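Side-chain contacts in integron gene cassette protein HFX_CASS3 (Uncultured bacterium, PDB 3FYN), which is of unknown function but, as a GNAT-family member, may transfer an acetyl group from acetyl-CoA to an unidentified substrate: residues 73-76 / 81-84; 36-41 / 59-64; 84-89 / 119-124. All blocks are in the same frame, centred on the assembly; numbering follows the deposited sequence.

Contact 1: residues 73-76 / 81-84; sequences IWLI and ESVG
With CG of L75 set opposite its carbonyl carbon (chi1 -82°) and OG of S82 placed the same way on its own residue (chi1 -67°), the two side chains meet on the face of the sheet that carries helix 34-47. The touching branch of L75 is CD2, which lies 3.7 Å from OG of S82. The same CD2 of L75 is 3.6 Å from O of G84. I76 packs through its CB and its CG1 branch against the carbonyl group of G84, and its CG2 comes within 4.2 Å of CG2 of V83.

The backbones are joined by two hydrogen bonds. N of I76 donates to O of G84 at 2.9 Å, reaching that oxygen from well above the carbonyl plane. In return, N of V83 gives a short bond of 2.7 Å to O of I76, arriving almost in line with the C=O. N of G84 adds a weak, bent bond to the same oxygen, which is also approached by CA of S82 through a C-H...O contact.

Neighbouring elements enclose the pair: L37 and L40 of helix 34-47 lie against L75, while L117 and A121 of helix 117-131 lie against I76. Because O of I76 takes both N of V83 and, weakly, N of G84, two consecutive residues face a single one, the hallmark of a classic beta bulge, here in the antiparallel hairpin of strands 71-78 and 81-93 within the GNAT-type sheet.

Contact 2: residues 36-41 / 59-64; sequences VLVRLM and RAFKAL
F61 presents one flat face of its ring to L37, the central pairing between two helices, 34-47 and 54-66, that pack on the same side of the sheet in this GNAT-family chain. CB of L37 stands almost exactly over the ring centre, 3.7 Å from the centroid and only 8° off the normal, a CH-pi contact. The two methyls of L37 reach towards the CD1 and CE1 side of the ring, at the limit of contact.

M41, modelled as selenomethionine, approaches differently. Its CB sits at the ring edge, in the plane, whereas the SE atom lies oblique to the ring, 4.5 Å from the centroid, in a Met-aromatic contact. CG of M41 is opposite the backbone N (chi1 -170°) and the chain continues fully extended, which takes SE of M41 obliquely off the other side of the ring from CB of L37, 3.7 Å from CE2 of F61. The ring thus lies between the two. V38 crosses obliquely, its CG2 lying 4.0 Å from CD2 of F61.

The axes of the two short helical segments approach to 10.3 Å at an angle of 128°, and this one aromatic side chain spans much of the gap. No hydrogen bond crosses it. On the sheet side I73 packs against both L37 and F61, and M94 of the second subunit reaches M41 and F61. At its CE2 corner the F61 ring also meets helix backbone, with O of L37 just 3.5 Å from CE2.

Contact 3: residues 84-89 / 119-124; sequences GYIVLT and AAALQT
I86 and L122 meet through their outermost methyls, CD1 of I86 lying 3.8 Å from CD2 of L122, and the two side chains cross at about a right angle. The contact across the segments is apolar. CD1 of I86 also touches A121, at 4.2 Å from its CB, so one methyl serves two successive helix residues. I86 points its CG1 branch opposite the backbone N (chi1 -171°) and continues extended, which carries CD1 from the strand up to the helix. L122 starts out away from the strand, yet its branched end turns back to bring CD2 into contact.

This is the helix-on-sheet packing of the GNAT-type alpha+beta fold that the family assignment suggests: helix 117-131 lies across one face of the mixed sheet, while Y85, the preceding strand residue, faces helix 34-47 from the other. W74 and F106, on the flanking strands, pack beside I86, and A155 and F157 lie against L122.

No hydrogen bond crosses the segments. The polar bonding runs instead within the helix and between neighbouring strands of the sheet. On the helix, N of T124 donates to O of A120 at 3.0 Å; in the sheet, the backbone of V87 pairs with D104 and D105 of strand 98-108.

How the contacts relate
Contacts 1 and 3 share G84 and strand 81-93, with centres about 9 Å apart; N of I86 lies 3.0 Å from O of W74, a probable hydrogen bond that continues the hairpin pairing beyond the bulge. CD1 of I76 meets CB of A121 at 3.6 Å, bringing the helix of contact 3 onto contact 1. Contact 2 sits on the opposite face, its centre about 12 Å from contact 1, where CD1 of I73 packs 3.6 Å from CD1 of F61. Y85 connects contacts 2 and 3, its OH being 3.3 Å from CG of M41. A bound magnesium ion lies about 6 Å from the M41 side chain, and contacts 2 and 3 both touch the second subunit.

Contact 1: residues 73-76 / 81-84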
loop_
_atom_site.group_PDB
_atom_site.type_symbol
_atom_site.label_atom_id
_atom_site.label_comp_id
_atom_site.label_asym_id
_atom_site.label_seq_id
_atom_site.Cartn_x
_atom_site.Cartn_y
_atom_site.Cartn_z
ATOM N N ILE A 73 -7.060 -2.838 13.322
ATOM C CA ILE A 73 -8.255 -3.622 13.054
ATOM C C ILE A 73 -9.369 -3.166 13.991
ATOM O O ILE A 73 -9.128 -2.912 15.171
ATOM C CB ILE A 73 -7.992 -5.123 13.281
ATOM C CG1 ILE A 73 -6.765 -5.579 12.479
ATOM C CG2 ILE A 73 -9.221 -5.950 12.916
ATOM C CD1 ILE A 73 -6.308 -6.992 12.808
ATOM N N TRP A 74 -10.579 -3.045 13.452
ATOM C CA TRP A 74 -11.768 -2.765 14.256
ATOM C C TRP A 74 -12.787 -3.878 14.059
ATOM O O TRP A 74 -12.879 -4.457 12.972
ATOM C CB TRP A 74 -12.415 -1.450 13.830
ATOM C CG TRP A 74 -11.678 -0.212 14.197
ATOM C CD1 TRP A 74 -11.911 0.588 15.286
ATOM C CD2 TRP A 74 -10.629 0.417 13.457
ATOM N NE1 TRP A 74 -11.062 1.666 15.273
ATOM C CE2 TRP A 74 -10.258 1.581 14.166
ATOM C CE3 TRP A 74 -9.957 0.106 12.267
ATOM C CZ2 TRP A 74 -9.253 2.438 13.722
ATOM C CZ3 TRP A 74 -8.958 0.963 11.827
ATOM C CH2 TRP A 74 -8.617 2.114 12.556
ATOM N N LEU A 75 -13.556 -4.162 15.108
ATOM C CA LEU A 75 -14.668 -5.093 15.027
ATOM C C LEU A 75 -15.958 -4.299 15.022
ATOM O O LEU A 75 -16.034 -3.214 15.604
ATOM C CB LEU A 75 -14.661 -6.059 16.212
ATOM C CG LEU A 75 -13.699 -7.240 16.039
ATOM C CD1 LEU A 75 -13.273 -7.822 17.377
ATOM C CD2 LEU A 75 -14.323 -8.310 15.160
ATOM N N ILE A 76 -16.964 -4.844 14.351
ATOM C CA ILE A 76 -18.257 -4.197 14.233
ATOM C C ILE A 76 -19.226 -4.992 15.082
ATOM O O ILE A 76 -19.439 -6.180 14.842
ATOM C CB ILE A 76 -18.712 -4.163 12.767
ATOM C CG1 ILE A 76 -17.683 -3.397 11.925
ATOM C CG2 ILE A 76 -20.094 -3.528 12.644
ATOM C CD1 ILE A 76 -17.929 -3.467 10.434
ATOM N N GLU A 81 -22.586 -9.761 19.824
ATOM C CA GLU A 81 -21.803 -10.381 18.765
ATOM C C GLU A 81 -21.024 -9.374 17.938
ATOM O O GLU A 81 -21.480 -8.259 17.696
ATOM C CB GLU A 81 -22.721 -11.149 17.817
ATOM C CG GLU A 81 -22.820 -12.633 18.079
ATOM C CD GLU A 81 -23.447 -13.361 16.912
ATOM O OE1 GLU A 81 -24.358 -12.786 16.277
ATOM O OE2 GLU A 81 -23.026 -14.500 16.623
ATOM N N SER A 82 -19.852 -9.789 17.483
ATOM C CA SER A 82 -19.190 -9.082 16.406
ATOM C C SER A 82 -19.791 -9.629 15.123
ATOM O O SER A 82 -19.827 -10.845 14.919
ATOM C CB SER A 82 -17.684 -9.328 16.441
ATOM O OG SER A 82 -17.115 -8.747 17.596
ATOM N N VAL A 83 -20.276 -8.734 14.271
ATOM C CA VAL A 83 -20.915 -9.141 13.025
ATOM C C VAL A 83 -20.128 -8.680 11.802
ATOM O O VAL A 83 -20.582 -8.826 10.671
ATOM C CB VAL A 83 -22.359 -8.613 12.926
ATOM C CG1 VAL A 83 -23.210 -9.186 14.052
ATOM C CG2 VAL A 83 -22.386 -7.087 12.943
ATOM N N GLY A 84 -18.949 -8.119 12.033
ATOM C CA GLY A 84 -18.109 -7.678 10.940
ATOM C C GLY A 84 -16.776 -7.161 11.431
ATOM O O GLY A 84 -16.531 -7.086 12.635
#

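Contact 2: residues 36-41 / 59-64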
loop_
_atom_site.group_PDB
_atom_site.type_symbol
_atom_site.label_atom_id
_atom_site.label_comp_id
_atom_site.label_asym_id
_atom_site.label_seq_id
_atom_site.Cartn_x
_atom_site.Cartn_y
_atom_site.Cartn_z
ATOM N N VAL A 36 -12.425 -14.743 16.907
ATOM C CA VAL A 36 -13.586 -14.201 16.210
ATOM C C VAL A 36 -13.199 -13.599 14.852
ATOM O O VAL A 36 -13.918 -13.766 13.863
ATOM C CB VAL A 36 -14.358 -13.183 17.087
ATOM C CG1 VAL A 36 -15.283 -12.331 16.233
ATOM C CG2 VAL A 36 -15.156 -13.913 18.170
ATOM N N LEU A 37 -12.053 -12.922 14.793
ATOM C CA LEU A 37 -11.577 -12.368 13.527
ATOM C C LEU A 37 -11.359 -13.463 12.487
ATOM O O LEU A 37 -11.707 -13.307 11.314
ATOM C CB LEU A 37 -10.287 -11.571 13.732
ATOM C CG LEU A 37 -10.515 -10.204 14.385
ATOM C CD1 LEU A 37 -9.205 -9.641 14.946
ATOM C CD2 LEU A 37 -11.170 -9.232 13.392
ATOM N N VAL A 38 -10.780 -14.574 12.925
ATOM C CA VAL A 38 -10.551 -15.703 12.034
ATOM C C VAL A 38 -11.868 -16.293 11.520
ATOM O O VAL A 38 -11.985 -16.606 10.336
ATOM C CB VAL A 38 -9.677 -16.781 12.696
ATOM C CG1 VAL A 38 -9.613 -18.030 11.824
ATOM C CG2 VAL A 38 -8.273 -16.232 12.930
ATOM N N ARG A 39 -12.857 -16.436 12.402
ATOM C CA ARG A 39 -14.159 -16.926 11.962
ATOM C C ARG A 39 -14.786 -15.989 10.937
ATOM O O ARG A 39 -15.316 -16.432 9.917
ATOM C CB ARG A 39 -15.125 -17.122 13.132
ATOM C CG ARG A 39 -16.508 -17.545 12.659
ATOM C CD ARG A 39 -17.433 -17.917 13.804
ATOM N NE ARG A 39 -17.827 -16.758 14.597
ATOM C CZ ARG A 39 -17.205 -16.370 15.704
ATOM N NH1 ARG A 39 -16.151 -17.050 16.139
ATOM N NH2 ARG A 39 -17.628 -15.304 16.369
ATOM N N LEU A 40 -14.731 -14.691 11.213
ATOM C CA LEU A 40 -15.320 -13.717 10.308
ATOM C C LEU A 40 -14.614 -13.734 8.951
ATOM O O LEU A 40 -15.265 -13.721 7.905
ATOM C CB LEU A 40 -15.311 -12.311 10.920
ATOM C CG LEU A 40 -16.300 -12.112 12.072
ATOM C CD1 LEU A 40 -16.010 -10.799 12.775
ATOM C CD2 LEU A 40 -17.744 -12.154 11.572
HETATM N N MSE A 41 -13.284 -13.768 8.963
HETATM C CA MSE A 41 -12.539 -13.832 7.709
HETATM C C MSE A 41 -12.864 -15.127 6.963
HETATM O O MSE A 41 -12.936 -15.147 5.736
HETATM C CB MSE A 41 -11.037 -13.722 7.955
HETATM C CG MSE A 41 -10.236 -13.537 6.671
HETATM SE SE MSE A 41 -8.347 -13.340 7.032
HETATM C CE MSE A 41 -7.675 -13.136 5.212
ATOM N N ARG A 59 -2.006 -16.366 11.870
ATOM C CA ARG A 59 -0.707 -15.742 11.663
ATOM C C ARG A 59 -0.848 -14.287 11.207
ATOM O O ARG A 59 -0.186 -13.389 11.741
ATOM C CB ARG A 59 0.108 -16.556 10.648
ATOM C CG ARG A 59 1.590 -16.349 10.724
ATOM C CD ARG A 59 2.333 -17.514 10.064
ATOM N NE ARG A 59 1.875 -17.807 8.707
ATOM C CZ ARG A 59 1.273 -18.936 8.332
ATOM N NH1 ARG A 59 1.043 -19.905 9.208
ATOM N NH2 ARG A 59 0.907 -19.104 7.069
ATOM N N ALA A 60 -1.719 -14.057 10.231
ATOM C CA ALA A 60 -1.899 -12.725 9.662
ATOM C C ALA A 60 -2.464 -11.734 10.677
ATOM O O ALA A 60 -1.937 -10.628 10.835
ATOM C CB ALA A 60 -2.785 -12.786 8.419
ATOM N N PHE A 61 -3.529 -12.123 11.372
ATOM C CA PHE A 61 -4.137 -11.218 12.341
ATOM C C PHE A 61 -3.169 -10.928 13.484
ATOM O O PHE A 61 -3.062 -9.796 13.939
ATOM C CB PHE A 61 -5.463 -11.769 12.878
ATOM C CG PHE A 61 -6.628 -11.586 11.942
ATOM C CD1 PHE A 61 -7.052 -10.318 11.576
ATOM C CD2 PHE A 61 -7.327 -12.686 11.463
ATOM C CE1 PHE A 61 -8.131 -10.148 10.719
ATOM C CE2 PHE A 61 -8.403 -12.526 10.604
ATOM C CZ PHE A 61 -8.815 -11.251 10.241
ATOM N N LYS A 62 -2.454 -11.949 13.938
ATOM C CA LYS A 62 -1.499 -11.755 15.017
ATOM C C LYS A 62 -0.356 -10.847 14.595
ATOM O O LYS A 62 0.097 -10.021 15.376
ATOM C CB LYS A 62 -0.968 -13.093 15.530
ATOM C CG LYS A 62 -1.944 -13.797 16.459
ATOM C CD LYS A 62 -1.529 -15.234 16.724
ATOM C CE LYS A 62 -0.253 -15.326 17.538
ATOM N NZ LYS A 62 0.075 -16.752 17.861
ATOM N N ALA A 63 0.100 -10.994 13.357
ATOM C CA ALA A 63 1.172 -10.149 12.851
ATOM C C ALA A 63 0.763 -8.683 12.874
ATOM O O ALA A 63 1.528 -7.815 13.304
ATOM C CB ALA A 63 1.558 -10.567 11.437
ATOM N N LEU A 64 -0.442 -8.405 12.394
ATOM C CA LEU A 64 -0.912 -7.038 12.304
ATOM C C LEU A 64 -1.178 -6.464 13.696
ATOM O O LEU A 64 -0.779 -5.343 13.990
ATOM C CB LEU A 64 -2.158 -6.967 11.420
ATOM C CG LEU A 64 -2.703 -5.579 11.098
ATOM C CD1 LEU A 64 -1.603 -4.652 10.626
ATOM C CD2 LEU A 64 -3.789 -5.695 10.051
#

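Contact 3: residues 84-89 / 119-124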
loop_
_atom_site.group_PDB
_atom_site.type_symbol
_atom_site.label_atom_id
_atom_site.label_comp_id
_atom_site.label_asym_id
_atom_site.label_seq_id
_atom_site.Cartn_x
_atom_site.Cartn_y
_atom_site.Cartn_z
ATOM N N GLY A 84 -18.949 -8.119 12.033
ATOM C CA GLY A 84 -18.109 -7.678 10.940
ATOM C C GLY A 84 -16.776 -7.161 11.431
ATOM O O GLY A 84 -16.531 -7.086 12.635
ATOM N N TYR A 85 -15.902 -6.814 10.492
ATOM C CA TYR A 85 -14.626 -6.219 10.848
ATOM C C TYR A 85 -14.073 -5.424 9.687
ATOM O O TYR A 85 -14.521 -5.558 8.543
ATOM C CB TYR A 85 -13.617 -7.296 11.294
ATOM C CG TYR A 85 -13.085 -8.162 10.173
ATOM C CD1 TYR A 85 -13.845 -9.202 9.651
ATOM C CD2 TYR A 85 -11.825 -7.929 9.626
ATOM C CE1 TYR A 85 -13.364 -9.995 8.623
ATOM C CE2 TYR A 85 -11.334 -8.718 8.603
ATOM C CZ TYR A 85 -12.107 -9.745 8.104
ATOM O OH TYR A 85 -11.628 -10.527 7.084
ATOM N N ILE A 86 -13.106 -4.575 9.994
ATOM C CA ILE A 86 -12.451 -3.776 8.969
ATOM C C ILE A 86 -10.982 -3.635 9.320
ATOM O O ILE A 86 -10.619 -3.471 10.490
ATOM C CB ILE A 86 -13.146 -2.397 8.802
ATOM C CG1 ILE A 86 -12.600 -1.643 7.585
ATOM C CG2 ILE A 86 -13.045 -1.563 10.079
ATOM C CD1 ILE A 86 -13.510 -0.511 7.128
ATOM N N VAL A 87 -10.137 -3.718 8.298
ATOM C CA VAL A 87 -8.701 -3.681 8.486
ATOM C C VAL A 87 -8.102 -2.498 7.749
ATOM O O VAL A 87 -8.333 -2.322 6.557
ATOM C CB VAL A 87 -8.040 -4.973 7.961
ATOM C CG1 VAL A 87 -6.541 -4.904 8.148
ATOM C CG2 VAL A 87 -8.617 -6.184 8.678
ATOM N N LEU A 88 -7.336 -1.691 8.472
ATOM C CA LEU A 88 -6.565 -0.598 7.890
ATOM C C LEU A 88 -5.096 -0.999 7.839
ATOM O O LEU A 88 -4.516 -1.380 8.855
ATOM C CB LEU A 88 -6.714 0.656 8.761
ATOM C CG LEU A 88 -5.751 1.815 8.483
ATOM C CD1 LEU A 88 -6.066 2.488 7.150
ATOM C CD2 LEU A 88 -5.808 2.831 9.611
ATOM N N THR A 89 -4.483 -0.923 6.662
ATOM C CA THR A 89 -3.038 -1.112 6.589
ATOM C C THR A 89 -2.368 0.174 6.134
ATOM O O THR A 89 -2.985 0.991 5.449
ATOM C CB THR A 89 -2.640 -2.292 5.690
ATOM O OG1 THR A 89 -3.146 -2.078 4.368
ATOM C CG2 THR A 89 -3.214 -3.584 6.245
ATOM N N ALA A 119 -21.012 1.904 6.715
ATOM C CA ALA A 119 -20.746 3.336 6.668
ATOM C C ALA A 119 -20.061 3.792 7.947
ATOM O O ALA A 119 -19.114 4.576 7.909
ATOM C CB ALA A 119 -22.042 4.107 6.450
ATOM N N ALA A 120 -20.545 3.298 9.084
ATOM C CA ALA A 120 -19.950 3.641 10.370
ATOM C C ALA A 120 -18.510 3.153 10.463
ATOM O O ALA A 120 -17.631 3.872 10.946
ATOM C CB ALA A 120 -20.784 3.079 11.521
ATOM N N ALA A 121 -18.272 1.930 10.003
ATOM C CA ALA A 121 -16.927 1.364 10.015
ATOM C C ALA A 121 -15.948 2.203 9.197
ATOM O O ALA A 121 -14.825 2.451 9.633
ATOM C CB ALA A 121 -16.944 -0.087 9.516
ATOM N N LEU A 122 -16.369 2.622 8.006
ATOM C CA LEU A 122 -15.517 3.440 7.149
ATOM C C LEU A 122 -15.222 4.810 7.761
ATOM O O LEU A 122 -14.114 5.320 7.638
ATOM C CB LEU A 122 -16.119 3.583 5.748
ATOM C CG LEU A 122 -16.126 2.306 4.899
ATOM C CD1 LEU A 122 -17.015 2.485 3.679
ATOM C CD2 LEU A 122 -14.712 1.894 4.480
ATOM N N GLN A 123 -16.214 5.400 8.418
ATOM C CA GLN A 123 -16.007 6.681 9.083
ATOM C C GLN A 123 -15.004 6.549 10.219
ATOM O O GLN A 123 -14.175 7.431 10.438
ATOM C CB GLN A 123 -17.331 7.243 9.597
ATOM C CG GLN A 123 -18.204 7.802 8.494
ATOM C CD GLN A 123 -17.483 8.855 7.675
ATOM O OE1 GLN A 123 -17.064 9.887 8.200
ATOM N NE2 GLN A 123 -17.329 8.597 6.383
ATOM N N THR A 124 -15.075 5.432 10.933
ATOM C CA THR A 124 -14.143 5.162 12.018
ATOM C C THR A 124 -12.712 5.031 11.499
ATOM O O THR A 124 -11.781 5.589 12.075
ATOM C CB THR A 124 -14.547 3.893 12.784
ATOM O OG1 THR A 124 -15.809 4.121 13.414
ATOM C CG2 THR A 124 -13.522 3.564 13.850
#